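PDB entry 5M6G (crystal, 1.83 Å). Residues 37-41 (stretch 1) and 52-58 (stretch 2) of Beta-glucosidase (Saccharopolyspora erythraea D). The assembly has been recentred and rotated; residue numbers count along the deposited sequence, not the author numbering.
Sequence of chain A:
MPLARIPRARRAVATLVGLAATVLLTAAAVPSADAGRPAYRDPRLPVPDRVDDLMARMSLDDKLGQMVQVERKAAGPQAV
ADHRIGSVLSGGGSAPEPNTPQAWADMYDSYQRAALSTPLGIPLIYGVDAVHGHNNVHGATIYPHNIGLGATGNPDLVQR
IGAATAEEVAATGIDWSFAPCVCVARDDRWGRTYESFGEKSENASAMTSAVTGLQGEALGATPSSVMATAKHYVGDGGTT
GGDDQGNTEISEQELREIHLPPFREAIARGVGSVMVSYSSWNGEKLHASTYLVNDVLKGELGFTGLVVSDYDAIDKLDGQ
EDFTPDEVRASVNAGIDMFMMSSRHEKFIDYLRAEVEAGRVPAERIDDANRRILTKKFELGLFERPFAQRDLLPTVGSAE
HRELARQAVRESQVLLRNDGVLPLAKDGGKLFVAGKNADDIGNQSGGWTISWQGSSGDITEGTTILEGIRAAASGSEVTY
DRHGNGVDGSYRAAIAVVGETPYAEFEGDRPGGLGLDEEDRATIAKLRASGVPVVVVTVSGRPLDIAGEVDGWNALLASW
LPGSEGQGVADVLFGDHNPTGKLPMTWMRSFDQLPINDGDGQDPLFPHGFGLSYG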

# COMPACT_ATOMS: atom_id res chain seq x y z
N ARG A 37 -9.38 4.03 -39.78
CA ARG A 37 -10.15 5.19 -40.19
C ARG A 37 -11.06 5.81 -39.12
O ARG A 37 -11.29 7.01 -39.18
N PRO A 38 -11.61 5.05 -38.17
CA PRO A 38 -12.32 5.71 -37.06
C PRO A 38 -11.35 6.62 -36.33
O PRO A 38 -10.18 6.27 -36.12
N ALA A 39 -11.82 7.81 -35.99
CA ALA A 39 -10.93 8.81 -35.42
C ALA A 39 -10.30 8.34 -34.12
O ALA A 39 -9.20 8.77 -33.77
N TYR A 40 -10.99 7.46 -33.38
CA TYR A 40 -10.40 7.00 -32.12
C TYR A 40 -9.16 6.14 -32.37
O TYR A 40 -8.35 5.97 -31.45
N ARG A 41 -8.99 5.64 -33.59
CA ARG A 41 -7.79 4.90 -33.98
C ARG A 41 -6.66 5.80 -34.45
O ARG A 41 -5.59 5.30 -34.79
N ASP A 52 -14.40 11.01 -27.61
CA ASP A 52 -15.71 11.33 -28.20
C ASP A 52 -16.06 10.36 -29.33
O ASP A 52 -17.19 9.87 -29.41
N ASP A 53 -15.10 10.07 -30.21
CA ASP A 53 -15.39 9.22 -31.36
C ASP A 53 -15.71 7.79 -30.93
O ASP A 53 -16.66 7.18 -31.42
N LEU A 54 -14.90 7.24 -30.01
CA LEU A 54 -15.15 5.90 -29.51
C LEU A 54 -16.52 5.80 -28.84
O LEU A 54 -17.31 4.91 -29.15
N MET A 55 -16.81 6.72 -27.91
CA MET A 55 -18.10 6.65 -27.23
C MET A 55 -19.26 6.81 -28.21
O MET A 55 -20.31 6.19 -28.01
N ALA A 56 -19.09 7.61 -29.26
CA ALA A 56 -20.16 7.73 -30.25
C ALA A 56 -20.49 6.38 -30.88
O ALA A 56 -21.64 6.15 -31.29
N ARG A 57 -19.51 5.48 -30.94
CA ARG A 57 -19.69 4.16 -31.54
C ARG A 57 -20.12 3.08 -30.55
O ARG A 57 -20.45 1.97 -30.98
N MET A 58 -20.15 3.37 -29.25
CA MET A 58 -20.42 2.35 -28.26
C MET A 58 -21.91 2.18 -28.01
O MET A 58 -22.66 3.17 -27.92

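R37 opens stretch 1 without contributing to the contact: its CA-to-CB bond points sideways, and its side chain, m at chi1, chi2 and chi3, comes no nearer than 7.0 Å to stretch 2. P38 is the first residue to engage. Its CA-to-CB bond points toward stretch 2, its ring is C-gamma exo, and its CA lies over one face of the R57 guanidinium, 3.5 Å from R57 NH2; P38 CB is equally close, 3.5 Å from R57 CZ. This is a packing contact against a flat, delocalised group, not a polar one. R57, whose CA-to-CB bond points toward stretch 1, is m at chi1 and t at chi2 and chi3.

A39 begins the 3-10 segment, and its CB, on a bond directed sideways, sits 3.7 Å from D53 CG. A39 N is 3.2 Å from D53 OD2, but the poor angle rules out a hydrogen bond. The next amide makes one: Y40 N donates to D53 OD2 at 3.0 Å with an N-H...O angle of 149°. The CA-to-CB bond of D53 (chi1 t) points toward stretch 1, where the CA atoms come nearest (Y40 CA to D53 CA, 5.5 Å). R57 NE also donates to D53 OD2 (2.8 Å, 158°) in a salt bridge, while R57 NH2 donates to D53 OD1 at 3.2 Å. D53 and R57, four residues apart, thus bring both the carboxylate and the guanidinium to stretch 1.

Y40, chi1 p and chi2 -91°, directs its CA-to-CB bond toward stretch 2 and has the largest area covered by it of any residue in stretch 1, 83 Å². L54, its CA-to-CB bond sideways, is t at chi1 and p at chi2 and places CD1 3.7 Å from the Y40 ring centroid and 9° off the normal, a CH-pi contact over the face. D53 OD2 approaches the ring edge, 3.2 Å from Y40 CD1, and R57 CD lies obliquely, 3.7 Å from Y40 CE1. Y40 OH is hydrogen-bonded elsewhere in the structure. R41 ends the stretch with its CA-to-CB bond sideways and its side chain (chi1 m, chi2 m, chi3 t) no nearer than 6.8 Å to stretch 2.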

# COMPACT_ATOMS: atom_id res chain seq x y z
CB ARG A 37 -11.00 4.87 -41.43
CG ARG A 37 -10.19 4.70 -42.72
CD ARG A 37 -9.99 6.03 -43.47
NE ARG A 37 -11.17 6.88 -43.44
CZ ARG A 37 -11.15 8.20 -43.60
NH1 ARG A 37 -12.27 8.90 -43.55
NH2 ARG A 37 -9.99 8.83 -43.79
CB PRO A 38 -12.80 4.55 -36.19
CG PRO A 38 -12.91 3.41 -37.12
CD PRO A 38 -11.75 3.58 -38.07
CB ALA A 39 -11.68 10.12 -35.20
CB TYR A 40 -11.44 6.25 -31.27
CG TYR A 40 -11.77 4.80 -31.61
CD1 TYR A 40 -12.81 4.47 -32.49
CD2 TYR A 40 -11.10 3.75 -30.99
CE1 TYR A 40 -13.13 3.14 -32.78
CE2 TYR A 40 -11.41 2.41 -31.27
CZ TYR A 40 -12.43 2.11 -32.15
OH TYR A 40 -12.72 0.79 -32.40
CB ARG A 41 -8.13 3.89 -35.09
CG ARG A 41 -8.97 2.71 -34.63
CD ARG A 41 -8.17 1.85 -33.66
NE ARG A 41 -8.90 0.66 -33.22
CZ ARG A 41 -8.58 -0.03 -32.13
NH1 ARG A 41 -7.56 0.37 -31.38
NH2 ARG A 41 -9.27 -1.10 -31.78
CB ASP A 52 -15.71 12.76 -28.72
CG ASP A 52 -15.79 13.79 -27.61
OD1 ASP A 52 -16.11 13.42 -26.46
OD2 ASP A 52 -15.54 14.99 -27.90
CB ASP A 53 -14.22 9.23 -32.33
CG ASP A 53 -14.50 8.39 -33.54
OD1 ASP A 53 -15.30 8.84 -34.38
OD2 ASP A 53 -13.94 7.27 -33.63
CB LEU A 54 -14.04 5.49 -28.53
CG LEU A 54 -14.13 4.11 -27.88
CD1 LEU A 54 -14.27 3.00 -28.93
CD2 LEU A 54 -12.91 3.86 -26.98
CB MET A 55 -18.18 7.70 -26.13
CG MET A 55 -17.28 7.34 -24.95
SD MET A 55 -17.31 8.51 -23.60
CE MET A 55 -19.05 8.44 -23.12
CB ALA A 56 -19.77 8.73 -31.33
CB ARG A 57 -18.39 3.72 -32.22
CG ARG A 57 -17.89 4.72 -33.26
CD ARG A 57 -16.47 4.45 -33.68
NE ARG A 57 -15.97 5.51 -34.54
CZ ARG A 57 -16.16 5.56 -35.85
NH1 ARG A 57 -16.85 4.60 -36.45
NH2 ARG A 57 -15.67 6.57 -36.56
CB MET A 58 -19.72 2.68 -26.94
CG MET A 58 -18.20 2.62 -27.05
SD MET A 58 -17.38 3.30 -25.58
CE MET A 58 -17.57 1.97 -24.40